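Local coordinates for protein PrgZ (Enterococcus faecalis, PDB 4FAJ) that binds a peptide pheromone outside the cell as a membrane-anchored solute-binding receptor and probably passes it on for transport across the membrane, at residues Ala66-Gln71 / Ile448-Phe453; Ile84-Asn89 / Asp251-Ser256; Pro157-Phe162 / Asn486-His491; Glu455-Lys460 / Ser465-Gln470. All coordinates share one frame; numbering follows the deposited sequence.

The four contacts range from buried packing to surface touch. Contacts 2 and 4 lie in the core, each setting a helix against a strand; contact 2 is mainly methyl packing, while contact 4 sets a leucine methyl against serine hydroxyls. Contact 1 is partly buried and joins a loop to a helix start, whereas contact 3 is superficial and joins loop to loop. Contact 1 works with an amide and a bridging water, contact 3 with prolines and a methionine methyl. Helix 450-459 serves contacts 1 and 4, while W253 of contact 2 packs against A66 and V70 of contact 1. M489 of contact 3 reaches W469 of contact 4, and all four include residues packing against the bound peptide.

Contact 1: Ala66-Gln71 / Ile448-Phe453; sequences AGTPVQ and IPANVF
The amide of Q71 meets A450 and N451 at the start of helix 450-459: the methyl of A450 stands over one face of it, with CB 3.8 Å from Q71 NE2, while its OE1 reaches the next residue. There Q71 OE1 lies only 3.1 Å from N451 CA, beside the CB of the same residue. The two amide planes, of Q71 and N451, are turned 62° from each other and the side chains cross at about a right angle, so there is no stacking. In this PBP-type solute-binding fold, the loop after strand 61-66 packs here on the N-terminal turn of helix 450-459, whose cap position is P449.

No direct hydrogen bond crosses the interface; a water does the bridging. It accepts from Q71 NE2 at 3.1 Å and from N451 N at 3.1 Å, and thereby engages a first-turn backbone N-H of the helix. A bend in the Q71 chain (chi2 -65°) folds its amide back over its own loop, where NE2 also donates to P69 O at 3.1 Å with the acceptor close to the amide plane. NE2 thus has two acceptors, which fixes the amide rotation and explains why OE1 faces N451.

T68 CB and CG2 also lie alongside the A450 methyl, with T68 CB 4.0 Å from A450 CB. T68 and F453 also pack on the bound peptide, placing this contact beside the binding cleft. T68 OG1 bonds to P69 O at 2.9 Å, reaching that oxygen from the face opposite to the one approached by Q71 NE2.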
loop_
_atom_site.group_PDB
_atom_site.type_symbol
_atom_site.label_atom_id
_atom_site.label_comp_id
_atom_site.label_asym_id
_atom_site.label_seq_id
_atom_site.Cartn_x
_atom_site.Cartn_y
_atom_site.Cartn_z
ATOM N N ALA A 66 7.880 6.311 12.033
ATOM C CA ALA A 66 7.019 5.326 11.376
ATOM C C ALA A 66 5.628 5.488 11.972
ATOM O O ALA A 66 5.494 5.976 13.103
ATOM C CB ALA A 66 7.547 3.907 11.632
ATOM N N GLY A 67 4.604 5.067 11.234
ATOM C CA GLY A 67 3.211 5.229 11.679
ATOM C C GLY A 67 2.654 4.056 12.476
ATOM O O GLY A 67 1.712 4.227 13.251
ATOM N N THR A 68 3.223 2.860 12.278
ATOM C CA THR A 68 2.793 1.650 12.996
ATOM C C THR A 68 3.998 0.751 13.253
ATOM O O THR A 68 5.047 0.962 12.651
ATOM C CB THR A 68 1.777 0.803 12.178
ATOM O OG1 THR A 68 2.466 0.109 11.125
ATOM C CG2 THR A 68 0.626 1.655 11.590
ATOM N N PRO A 69 3.848 -0.266 14.130
ATOM C CA PRO A 69 4.886 -1.295 14.209
ATOM C C PRO A 69 5.013 -2.061 12.901
ATOM O O PRO A 69 4.104 -2.044 12.074
ATOM C CB PRO A 69 4.392 -2.223 15.320
ATOM C CG PRO A 69 3.415 -1.349 16.137
ATOM C CD PRO A 69 2.759 -0.520 15.092
ATOM N N VAL A 70 6.153 -2.711 12.714
ATOM C CA VAL A 70 6.354 -3.603 11.581
ATOM C C VAL A 70 5.377 -4.757 11.720
ATOM O O VAL A 70 5.205 -5.273 12.812
ATOM C CB VAL A 70 7.801 -4.114 11.552
ATOM C CG1 VAL A 70 7.950 -5.278 10.580
ATOM C CG2 VAL A 70 8.754 -2.962 11.186
ATOM N N GLN A 71 4.722 -5.138 10.625
ATOM C CA GLN A 71 3.732 -6.210 10.633
ATOM C C GLN A 71 4.240 -7.524 10.006
ATOM O O GLN A 71 3.861 -8.605 10.458
ATOM C CB GLN A 71 2.481 -5.771 9.893
ATOM C CG GLN A 71 1.849 -4.521 10.430
ATOM C CD GLN A 71 1.317 -4.721 11.830
ATOM O OE1 GLN A 71 0.537 -5.637 12.070
ATOM N NE2 GLN A 71 1.728 -3.869 12.753
ATOM N N ILE A 448 -8.289 0.748 17.090
ATOM C CA ILE A 448 -7.583 -0.482 17.396
ATOM C C ILE A 448 -6.151 -0.476 16.865
ATOM O O ILE A 448 -5.823 0.278 15.929
ATOM C CB ILE A 448 -8.331 -1.742 16.841
ATOM C CG1 ILE A 448 -8.723 -1.559 15.370
ATOM C CG2 ILE A 448 -9.579 -2.034 17.675
ATOM C CD1 ILE A 448 -9.244 -2.826 14.724
ATOM N N PRO A 449 -5.287 -1.317 17.463
ATOM C CA PRO A 449 -3.922 -1.491 16.975
ATOM C C PRO A 449 -3.867 -2.062 15.559
ATOM O O PRO A 449 -4.768 -2.785 15.143
ATOM C CB PRO A 449 -3.317 -2.488 17.966
ATOM C CG PRO A 449 -4.162 -2.419 19.152
ATOM C CD PRO A 449 -5.535 -2.143 18.658
ATOM N N ALA A 450 -2.780 -1.768 14.861
ATOM C CA ALA A 450 -2.627 -2.121 13.454
ATOM C C ALA A 450 -2.692 -3.624 13.189
ATOM O O ALA A 450 -3.345 -4.041 12.240
ATOM C CB ALA A 450 -1.320 -1.542 12.903
ATOM N N ASN A 451 -2.030 -4.435 14.014
ATOM C CA ASN A 451 -2.067 -5.892 13.806
ATOM C C ASN A 451 -3.473 -6.481 13.975
ATOM O O ASN A 451 -3.858 -7.373 13.225
ATOM C CB ASN A 451 -1.036 -6.632 14.679
ATOM C CG ASN A 451 -1.331 -6.557 16.161
ATOM O OD1 ASN A 451 -1.879 -5.573 16.667
ATOM N ND2 ASN A 451 -0.950 -7.608 16.876
ATOM N N VAL A 452 -4.238 -5.965 14.936
ATOM C CA VAL A 452 -5.633 -6.368 15.133
ATOM C C VAL A 452 -6.522 -5.891 13.965
ATOM O O VAL A 452 -7.383 -6.632 13.485
ATOM C CB VAL A 452 -6.202 -5.843 16.481
ATOM C CG1 VAL A 452 -7.678 -6.196 16.623
ATOM C CG2 VAL A 452 -5.403 -6.410 17.672
ATOM N N PHE A 453 -6.295 -4.659 13.518
ATOM C CA PHE A 453 -7.031 -4.080 12.396
ATOM C C PHE A 453 -6.816 -4.923 11.124
ATOM O O PHE A 453 -7.775 -5.290 10.460
ATOM C CB PHE A 453 -6.576 -2.624 12.181
ATOM C CG PHE A 453 -7.524 -1.769 11.378
ATOM C CD1 PHE A 453 -8.634 -2.295 10.706
ATOM C CD2 PHE A 453 -7.264 -0.407 11.254
ATOM C CE1 PHE A 453 -9.473 -1.473 9.960
ATOM C CE2 PHE A 453 -8.104 0.412 10.503
ATOM C CZ PHE A 453 -9.200 -0.126 9.851
HETATM O O HOH W 1 0.466 -3.485 15.608
#

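Contact 2: Ile84-Asn89 / Asp251-Ser256; sequences ITLLAN and DKWTIS
L86 of helix 81-90 rests on I255 of strand 252-257, a helix-on-sheet packing in the alpha/beta architecture of a PBP-type solute-binding protein. The strand lies inside a mixed four-stranded sheet, between 271-276 and 239-243. The helix segment runs nearly along it: the axes approach to 10.8 Å and their N-to-C directions differ by 19°.

The tight part is a single pair of methyls. L86 CD1 comes within 3.6 Å of I255 CG2, the two side chains sliding past each other in opposite directions. With CG of L86 swung anti to its own nitrogen (chi1 174°), the leucine branch is carried to the strand. Around this point the packing is looser: the same L86 CD1 stays 4.3 Å from W253 NE1 and meets the indole obliquely, and N89 CB is 4.3 Å from I255 CD1. F274 of the neighbouring strand 271-276 meets the W253 ring and touches I255.

The reverse side of the strand takes no part. T254 points away from the helix and is partly exposed, its OG1 hydrogen-bonded to N273, while K252, at the strand start, is exposed to solvent. From the strand, W253 and I255 point to the helix, which answers with L86 and the CB of N89.

The buried amide of N89 is well supplied with partners: OD1 accepts from the backbone nitrogen of Y557, and ND2 donates to Y555 O. Within the helix, N89 ND2 also donates to T85 O at 2.7 Å, with an N-H...O angle of 157° and the oxygen lying near the amide plane.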
loop_
_atom_site.group_PDB
_atom_site.type_symbol
_atom_site.label_atom_id
_atom_site.label_comp_id
_atom_site.label_asym_id
_atom_site.label_seq_id
_atom_site.Cartn_x
_atom_site.Cartn_y
_atom_site.Cartn_z
ATOM N N ILE A 84 6.595 -2.598 4.266
ATOM C CA ILE A 84 7.104 -2.502 2.900
ATOM C C ILE A 84 8.276 -1.525 2.783
ATOM O O ILE A 84 9.265 -1.840 2.123
ATOM C CB ILE A 84 5.972 -2.202 1.912
ATOM C CG1 ILE A 84 5.159 -3.481 1.690
ATOM C CG2 ILE A 84 6.518 -1.674 0.589
ATOM C CD1 ILE A 84 3.877 -3.262 0.902
ATOM N N THR A 85 8.187 -0.361 3.428
ATOM C CA THR A 85 9.349 0.526 3.537
ATOM C C THR A 85 10.578 -0.146 4.189
ATOM O O THR A 85 11.714 0.011 3.708
ATOM C CB THR A 85 8.994 1.829 4.290
ATOM O OG1 THR A 85 8.149 2.637 3.455
ATOM C CG2 THR A 85 10.269 2.627 4.645
ATOM N N LEU A 86 10.366 -0.905 5.265
ATOM C CA LEU A 86 11.487 -1.606 5.882
ATOM C C LEU A 86 12.094 -2.608 4.897
ATOM O O LEU A 86 13.310 -2.642 4.702
ATOM C CB LEU A 86 11.065 -2.339 7.143
ATOM C CG LEU A 86 12.145 -3.225 7.773
ATOM C CD1 LEU A 86 13.372 -2.410 8.156
ATOM C CD2 LEU A 86 11.541 -3.945 8.987
ATOM N N LEU A 87 11.242 -3.412 4.274
ATOM C CA LEU A 87 11.716 -4.430 3.324
ATOM C C LEU A 87 12.398 -3.795 2.104
ATOM O O LEU A 87 13.386 -4.342 1.596
ATOM C CB LEU A 87 10.582 -5.385 2.899
ATOM C CG LEU A 87 10.139 -6.447 3.907
ATOM C CD1 LEU A 87 8.978 -7.300 3.330
ATOM C CD2 LEU A 87 11.273 -7.346 4.351
ATOM N N ALA A 88 11.910 -2.640 1.645
ATOM C CA ALA A 88 12.557 -1.929 0.532
ATOM C C ALA A 88 13.985 -1.481 0.883
ATOM O O ALA A 88 14.803 -1.249 -0.005
ATOM C CB ALA A 88 11.705 -0.736 0.074
ATOM N N ASN A 89 14.286 -1.416 2.177
ATOM C CA ASN A 89 15.587 -0.951 2.673
ATOM C C ASN A 89 16.518 -2.041 3.255
ATOM O O ASN A 89 17.752 -1.881 3.213
ATOM C CB ASN A 89 15.360 0.178 3.668
ATOM C CG ASN A 89 14.935 1.456 2.990
ATOM O OD1 ASN A 89 15.762 2.159 2.410
ATOM N ND2 ASN A 89 13.645 1.773 3.058
ATOM N N ASP A 251 7.738 -0.670 19.041
ATOM C CA ASP A 251 7.655 0.737 18.640
ATOM C C ASP A 251 9.009 1.304 18.183
ATOM O O ASP A 251 9.087 2.466 17.787
ATOM C CB ASP A 251 7.072 1.597 19.777
ATOM C CG ASP A 251 8.072 1.868 20.902
ATOM O OD1 ASP A 251 8.970 1.034 21.133
ATOM O OD2 ASP A 251 7.954 2.924 21.566
ATOM N N LYS A 252 10.058 0.480 18.237
ATOM C CA LYS A 252 11.411 0.878 17.836
ATOM C C LYS A 252 12.089 -0.227 17.053
ATOM O O LYS A 252 11.905 -1.400 17.356
ATOM C CB LYS A 252 12.278 1.095 19.066
ATOM C CG LYS A 252 11.903 2.241 19.903
ATOM C CD LYS A 252 12.893 2.353 21.049
ATOM C CE LYS A 252 12.659 3.615 21.832
ATOM N NZ LYS A 252 11.318 3.648 22.426
ATOM N N TRP A 253 12.882 0.152 16.055
ATOM C CA TRP A 253 13.806 -0.781 15.421
ATOM C C TRP A 253 14.992 -0.051 14.807
ATOM O O TRP A 253 14.963 1.179 14.613
ATOM C CB TRP A 253 13.094 -1.690 14.405
ATOM C CG TRP A 253 12.353 -0.984 13.335
ATOM C CD1 TRP A 253 12.812 -0.671 12.091
ATOM C CD2 TRP A 253 11.007 -0.515 13.396
ATOM N NE1 TRP A 253 11.838 -0.027 11.373
ATOM C CE2 TRP A 253 10.721 0.091 12.155
ATOM C CE3 TRP A 253 10.015 -0.537 14.383
ATOM C CZ2 TRP A 253 9.481 0.655 11.870
ATOM C CZ3 TRP A 253 8.788 0.039 14.103
ATOM C CH2 TRP A 253 8.528 0.617 12.857
ATOM N N THR A 254 16.044 -0.808 14.520
ATOM C CA THR A 254 17.277 -0.265 13.947
ATOM C C THR A 254 17.753 -1.118 12.770
ATOM O O THR A 254 17.701 -2.355 12.823
ATOM C CB THR A 254 18.423 -0.211 15.008
ATOM O OG1 THR A 254 18.055 0.656 16.097
ATOM C CG2 THR A 254 19.728 0.283 14.370
ATOM N N ILE A 255 18.198 -0.452 11.701
ATOM C CA ILE A 255 18.848 -1.125 10.580
ATOM C C ILE A 255 20.263 -0.575 10.461
ATOM O O ILE A 255 20.517 0.576 10.808
ATOM C CB ILE A 255 18.060 -0.968 9.236
ATOM C CG1 ILE A 255 18.124 0.483 8.723
ATOM C CG2 ILE A 255 16.608 -1.426 9.429
ATOM C CD1 ILE A 255 17.242 0.787 7.468
ATOM N N SER A 256 21.179 -1.409 9.973
ATOM C CA SER A 256 22.594 -1.058 9.919
ATOM C C SER A 256 23.168 -1.432 8.556
ATOM O O SER A 256 22.715 -2.391 7.932
ATOM C CB SER A 256 23.353 -1.798 11.022
ATOM O OG SER A 256 22.851 -1.454 12.300
#

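Contact 3: Pro157-Phe162 / Asn486-His491; sequences PNVELF and NSPMNH
A methionine methyl set against the CB and carbonyl oxygen of a proline is the striking feature here: M489 CE lies 3.7 Å from P157 O and 3.8 Å from P157 CB, in a contact between two loops that contains no hydrogen bond across it. The methionine chain has to bend to do this. Its CB-CG bond is turned (chi2 -61°), and its last torsion, 96°, stands off the usual staggered positions, which brings the methyl back toward P157 although CB itself does not point there.

Two prolines provide most of the remaining touch. P488 CB is 3.9 Å from P157 O, and the tip of the same ring, P488 CG, is 3.9 Å from V159 CG2, with the V159 side chain and the proline ring crossing at a slant. P157 and P488 also have the nearest CA atoms, 5.6 Å apart. The touching side-chain atoms are apolar, but they also meet the carbonyl oxygen of P157.

The second loop is held in shape from within. S487 to N490 form a type I beta turn, in which N490 N donates to S487 O, and S487 OG accepts from M489 N at 3.2 Å, an ST turn. N490 then centres an inverse gamma turn. M489 O sits 3.4 Å above the plane of the H491 ring, over its centre.

M489 also packs on the bound peptide and on W469 of strand 464-470, so this surface contact borders the peptide site. Segment 157-162 follows helix 139-150, with F162 stacked on Y211 and edge-to-face with W146 of that helix; segment 486-491 lies between helices 477-480 and 497-502, and H491 ND1 is hydrogen-bonded to E323 at the end of strand 311-324.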
loop_
_atom_site.group_PDB
_atom_site.type_symbol
_atom_site.label_atom_id
_atom_site.label_comp_id
_atom_site.label_asym_id
_atom_site.label_seq_id
_atom_site.Cartn_x
_atom_site.Cartn_y
_atom_site.Cartn_z
ATOM N N PRO A 157 -1.607 -12.505 0.707
ATOM C CA PRO A 157 -2.431 -11.387 0.291
ATOM C C PRO A 157 -1.934 -10.727 -1.003
ATOM O O PRO A 157 -2.604 -9.825 -1.515
ATOM C CB PRO A 157 -2.289 -10.404 1.453
ATOM C CG PRO A 157 -0.928 -10.661 1.973
ATOM C CD PRO A 157 -0.707 -12.138 1.812
ATOM N N ASN A 158 -0.767 -11.146 -1.508
ATOM C CA ASN A 158 -0.179 -10.532 -2.699
ATOM C C ASN A 158 -0.388 -11.325 -3.999
ATOM O O ASN A 158 0.193 -10.980 -5.032
ATOM C CB ASN A 158 1.323 -10.285 -2.482
ATOM C CG ASN A 158 1.600 -9.229 -1.425
ATOM O OD1 ASN A 158 0.998 -8.140 -1.430
ATOM N ND2 ASN A 158 2.525 -9.534 -0.518
ATOM N N VAL A 159 -1.223 -12.363 -3.956
ATOM C CA VAL A 159 -1.329 -13.299 -5.078
ATOM C C VAL A 159 -1.780 -12.633 -6.378
ATOM O O VAL A 159 -1.323 -13.023 -7.451
ATOM C CB VAL A 159 -2.246 -14.529 -4.772
ATOM C CG1 VAL A 159 -1.639 -15.386 -3.706
ATOM C CG2 VAL A 159 -3.672 -14.100 -4.362
ATOM N N GLU A 160 -2.640 -11.617 -6.280
ATOM C CA GLU A 160 -3.179 -10.921 -7.457
ATOM C C GLU A 160 -2.087 -10.212 -8.288
ATOM O O GLU A 160 -2.226 -10.065 -9.497
ATOM C CB GLU A 160 -4.246 -9.902 -7.027
ATOM C CG GLU A 160 -5.027 -9.262 -8.158
ATOM C CD GLU A 160 -6.031 -10.214 -8.791
ATOM O OE1 GLU A 160 -6.125 -10.233 -10.041
ATOM O OE2 GLU A 160 -6.723 -10.941 -8.035
ATOM N N LEU A 161 -1.007 -9.789 -7.637
ATOM C CA LEU A 161 0.122 -9.154 -8.323
ATOM C C LEU A 161 0.832 -10.061 -9.329
ATOM O O LEU A 161 1.594 -9.575 -10.179
ATOM C CB LEU A 161 1.153 -8.667 -7.303
ATOM C CG LEU A 161 0.710 -7.551 -6.362
ATOM C CD1 LEU A 161 1.760 -7.311 -5.270
ATOM C CD2 LEU A 161 0.437 -6.278 -7.134
ATOM N N PHE A 162 0.603 -11.371 -9.210
ATOM C CA PHE A 162 1.208 -12.371 -10.085
ATOM C C PHE A 162 0.295 -12.825 -11.228
ATOM O O PHE A 162 0.693 -13.672 -12.032
ATOM C CB PHE A 162 1.670 -13.574 -9.246
ATOM C CG PHE A 162 2.887 -13.283 -8.414
ATOM C CD1 PHE A 162 2.783 -12.533 -7.256
ATOM C CD2 PHE A 162 4.141 -13.703 -8.819
ATOM C CE1 PHE A 162 3.901 -12.235 -6.499
ATOM C CE2 PHE A 162 5.272 -13.404 -8.062
ATOM C CZ PHE A 162 5.149 -12.672 -6.907
ATOM N N ASN A 486 -13.189 -11.792 -6.145
ATOM C CA ASN A 486 -12.558 -12.478 -4.993
ATOM C C ASN A 486 -11.115 -12.033 -4.732
ATOM O O ASN A 486 -10.285 -12.820 -4.295
ATOM C CB ASN A 486 -12.754 -14.001 -5.058
ATOM C CG ASN A 486 -14.189 -14.430 -4.702
ATOM O OD1 ASN A 486 -14.763 -14.008 -3.686
ATOM N ND2 ASN A 486 -14.768 -15.277 -5.538
ATOM N N SER A 487 -10.845 -10.746 -4.953
ATOM C CA SER A 487 -9.544 -10.163 -4.614
ATOM C C SER A 487 -9.297 -10.176 -3.091
ATOM O O SER A 487 -10.177 -9.814 -2.317
ATOM C CB SER A 487 -9.440 -8.730 -5.135
ATOM O OG SER A 487 -8.359 -8.036 -4.521
ATOM N N PRO A 488 -8.087 -10.571 -2.659
ATOM C CA PRO A 488 -7.742 -10.537 -1.226
ATOM C C PRO A 488 -7.857 -9.155 -0.574
ATOM O O PRO A 488 -8.036 -9.060 0.642
ATOM C CB PRO A 488 -6.273 -10.975 -1.215
ATOM C CG PRO A 488 -6.095 -11.759 -2.421
ATOM C CD PRO A 488 -6.987 -11.135 -3.460
ATOM N N MET A 489 -7.714 -8.096 -1.372
ATOM C CA MET A 489 -7.827 -6.723 -0.874
ATOM C C MET A 489 -9.263 -6.186 -0.867
ATOM O O MET A 489 -9.497 -5.065 -0.413
ATOM C CB MET A 489 -6.921 -5.793 -1.697
ATOM C CG MET A 489 -5.438 -6.167 -1.648
ATOM S SD MET A 489 -4.778 -6.101 0.029
ATOM C CE MET A 489 -4.925 -7.818 0.523
ATOM N N ASN A 490 -10.215 -6.983 -1.352
ATOM C CA ASN A 490 -11.631 -6.601 -1.379
ATOM C C ASN A 490 -12.263 -6.912 -0.022
ATOM O O ASN A 490 -13.017 -7.863 0.119
ATOM C CB ASN A 490 -12.351 -7.354 -2.512
ATOM C CG ASN A 490 -13.722 -6.780 -2.845
ATOM O OD1 ASN A 490 -14.296 -6.016 -2.076
ATOM N ND2 ASN A 490 -14.252 -7.155 -4.013
ATOM N N HIS A 491 -11.939 -6.093 0.973
ATOM C CA HIS A 491 -12.309 -6.371 2.371
ATOM C C HIS A 491 -13.827 -6.346 2.596
ATOM O O HIS A 491 -14.354 -7.085 3.429
ATOM C CB HIS A 491 -11.607 -5.378 3.310
ATOM C CG HIS A 491 -10.117 -5.361 3.156
ATOM N ND1 HIS A 491 -9.392 -4.200 2.969
ATOM C CD2 HIS A 491 -9.221 -6.376 3.132
ATOM C CE1 HIS A 491 -8.111 -4.508 2.855
ATOM N NE2 HIS A 491 -7.981 -5.819 2.940
#

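Contact 4: Glu455-Lys460 / Ser465-Gln470; sequences ERLTKK and SLSGWQ
L457 and S465 bring helix 450-459 and strand 464-470 together, their CA atoms 8.2 Å apart; between them the helix closes in a Schellman motif at K460, whose phi is positive (59°) and whose nitrogen reaches back to L457 O at 3.1 Å. One leucine branch carries the packing. L457 CD2 touches S465 OG at 3.5 Å and S465 CB at 3.9 Å, and lies farther off, at 4.2 Å, from S467 OG. With chi1 of S465 at 172°, its hydroxyl stands anti to the backbone nitrogen, against the leucine methyl and within range of the next serine along that side of the strand.

S465 OG donates to S467 OG at 2.9 Å, and S467 OG is also hydrogen-bonded to E323 OE2. Both serines are buried, and these bonds give their hydroxyls partners. L457 and S467 also pack on the bound peptide, while G468 and W469 pair with its backbone in an antiparallel fashion. Strands 442-448 and 464-470 both run parallel to 412-418, and the helix links them, so the contact belongs to a beta-alpha-beta crossover lining the peptide-binding cleft of this PBP-type fold.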
loop_
_atom_site.group_PDB
_atom_site.type_symbol
_atom_site.label_atom_id
_atom_site.label_comp_id
_atom_site.label_asym_id
_atom_site.label_seq_id
_atom_site.Cartn_x
_atom_site.Cartn_y
_atom_site.Cartn_z
ATOM N N GLU A 455 -6.014 -8.045 10.831
ATOM C CA GLU A 455 -6.656 -9.345 11.010
ATOM C C GLU A 455 -8.181 -9.254 10.829
ATOM O O GLU A 455 -8.789 -10.107 10.175
ATOM C CB GLU A 455 -6.300 -9.917 12.390
ATOM C CG GLU A 455 -6.968 -11.246 12.735
ATOM C CD GLU A 455 -6.697 -11.663 14.165
ATOM O OE1 GLU A 455 -7.553 -11.390 15.044
ATOM O OE2 GLU A 455 -5.619 -12.250 14.418
ATOM N N ARG A 456 -8.792 -8.220 11.396
ATOM C CA ARG A 456 -10.237 -8.048 11.266
ATOM C C ARG A 456 -10.654 -7.733 9.825
ATOM O O ARG A 456 -11.702 -8.178 9.384
ATOM C CB ARG A 456 -10.743 -6.988 12.239
ATOM C CG ARG A 456 -10.651 -7.455 13.687
ATOM C CD ARG A 456 -11.243 -6.463 14.655
ATOM N NE ARG A 456 -12.658 -6.226 14.398
ATOM C CZ ARG A 456 -13.445 -5.471 15.157
ATOM N NH1 ARG A 456 -12.968 -4.876 16.252
ATOM N NH2 ARG A 456 -14.721 -5.321 14.825
ATOM N N LEU A 457 -9.825 -6.994 9.093
ATOM C CA LEU A 457 -10.090 -6.748 7.669
ATOM C C LEU A 457 -10.035 -8.051 6.882
ATOM O O LEU A 457 -10.917 -8.313 6.071
ATOM C CB LEU A 457 -9.097 -5.753 7.067
ATOM C CG LEU A 457 -9.349 -4.282 7.400
ATOM C CD1 LEU A 457 -8.147 -3.456 6.984
ATOM C CD2 LEU A 457 -10.652 -3.763 6.732
ATOM N N THR A 458 -9.009 -8.865 7.144
ATOM C CA THR A 458 -8.842 -10.143 6.447
ATOM C C THR A 458 -10.026 -11.069 6.697
ATOM O O THR A 458 -10.472 -11.746 5.780
ATOM C CB THR A 458 -7.521 -10.857 6.837
ATOM O OG1 THR A 458 -6.412 -10.014 6.525
ATOM C CG2 THR A 458 -7.355 -12.192 6.084
ATOM N N LYS A 459 -10.543 -11.075 7.927
ATOM C CA LYS A 459 -11.681 -11.922 8.296
ATOM C C LYS A 459 -13.047 -11.285 8.007
ATOM O O LYS A 459 -14.079 -11.923 8.213
ATOM C CB LYS A 459 -11.593 -12.309 9.784
ATOM C CG LYS A 459 -10.347 -13.131 10.126
ATOM C CD LYS A 459 -10.205 -13.338 11.638
ATOM C CE LYS A 459 -9.136 -14.376 11.971
ATOM N NZ LYS A 459 -9.665 -15.773 11.922
ATOM N N LYS A 460 -13.051 -10.039 7.533
ATOM C CA LYS A 460 -14.284 -9.250 7.331
ATOM C C LYS A 460 -15.082 -9.049 8.621
ATOM O O LYS A 460 -16.315 -8.951 8.616
ATOM C CB LYS A 460 -15.159 -9.837 6.212
ATOM C CG LYS A 460 -14.441 -9.982 4.872
ATOM C CD LYS A 460 -15.407 -10.395 3.766
ATOM C CE LYS A 460 -14.776 -10.311 2.378
ATOM N NZ LYS A 460 -13.621 -11.239 2.211
ATOM N N SER A 465 -14.948 0.612 7.744
ATOM C CA SER A 465 -13.522 0.685 8.016
ATOM C C SER A 465 -12.884 1.909 7.364
ATOM O O SER A 465 -13.056 2.129 6.167
ATOM C CB SER A 465 -12.857 -0.575 7.483
ATOM O OG SER A 465 -11.448 -0.491 7.561
ATOM N N LEU A 466 -12.141 2.685 8.150
ATOM C CA LEU A 466 -11.319 3.762 7.604
ATOM C C LEU A 466 -9.974 3.154 7.242
ATOM O O LEU A 466 -9.092 3.006 8.098
ATOM C CB LEU A 466 -11.127 4.893 8.614
ATOM C CG LEU A 466 -10.243 6.059 8.156
ATOM C CD1 LEU A 466 -10.777 6.649 6.858
ATOM C CD2 LEU A 466 -10.174 7.139 9.231
ATOM N N SER A 467 -9.842 2.782 5.979
ATOM C CA SER A 467 -8.627 2.164 5.458
ATOM C C SER A 467 -8.409 2.623 4.012
ATOM O O SER A 467 -9.344 3.086 3.336
ATOM C CB SER A 467 -8.706 0.631 5.564
ATOM O OG SER A 467 -9.985 0.123 5.178
ATOM N N GLY A 468 -7.173 2.510 3.548
ATOM C CA GLY A 468 -6.800 3.023 2.239
ATOM C C GLY A 468 -5.806 2.174 1.484
ATOM O O GLY A 468 -5.358 1.123 1.958
ATOM N N TRP A 469 -5.479 2.643 0.284
ATOM C CA TRP A 469 -4.568 1.949 -0.614
ATOM C C TRP A 469 -3.617 2.980 -1.178
ATOM O O TRP A 469 -4.058 4.072 -1.584
ATOM C CB TRP A 469 -5.359 1.303 -1.755
ATOM C CG TRP A 469 -4.508 0.450 -2.692
ATOM C CD1 TRP A 469 -4.053 0.787 -3.935
ATOM C CD2 TRP A 469 -4.042 -0.867 -2.436
ATOM N NE1 TRP A 469 -3.320 -0.252 -4.470
ATOM C CE2 TRP A 469 -3.301 -1.282 -3.568
ATOM C CE3 TRP A 469 -4.163 -1.738 -1.352
ATOM C CZ2 TRP A 469 -2.693 -2.534 -3.642
ATOM C CZ3 TRP A 469 -3.566 -2.993 -1.432
ATOM C CH2 TRP A 469 -2.834 -3.373 -2.562
ATOM N N GLN A 470 -2.320 2.664 -1.184
ATOM C CA GLN A 470 -1.361 3.420 -1.985
ATOM C C GLN A 470 -0.979 2.589 -3.202
ATOM O O GLN A 470 -0.632 1.417 -3.059
ATOM C CB GLN A 470 -0.099 3.784 -1.208
ATOM C CG GLN A 470 1.025 4.306 -2.133
ATOM C CD GLN A 470 1.894 5.356 -1.514
ATOM O OE1 GLN A 470 1.393 6.300 -0.906
ATOM N NE2 GLN A 470 3.223 5.233 -1.708
#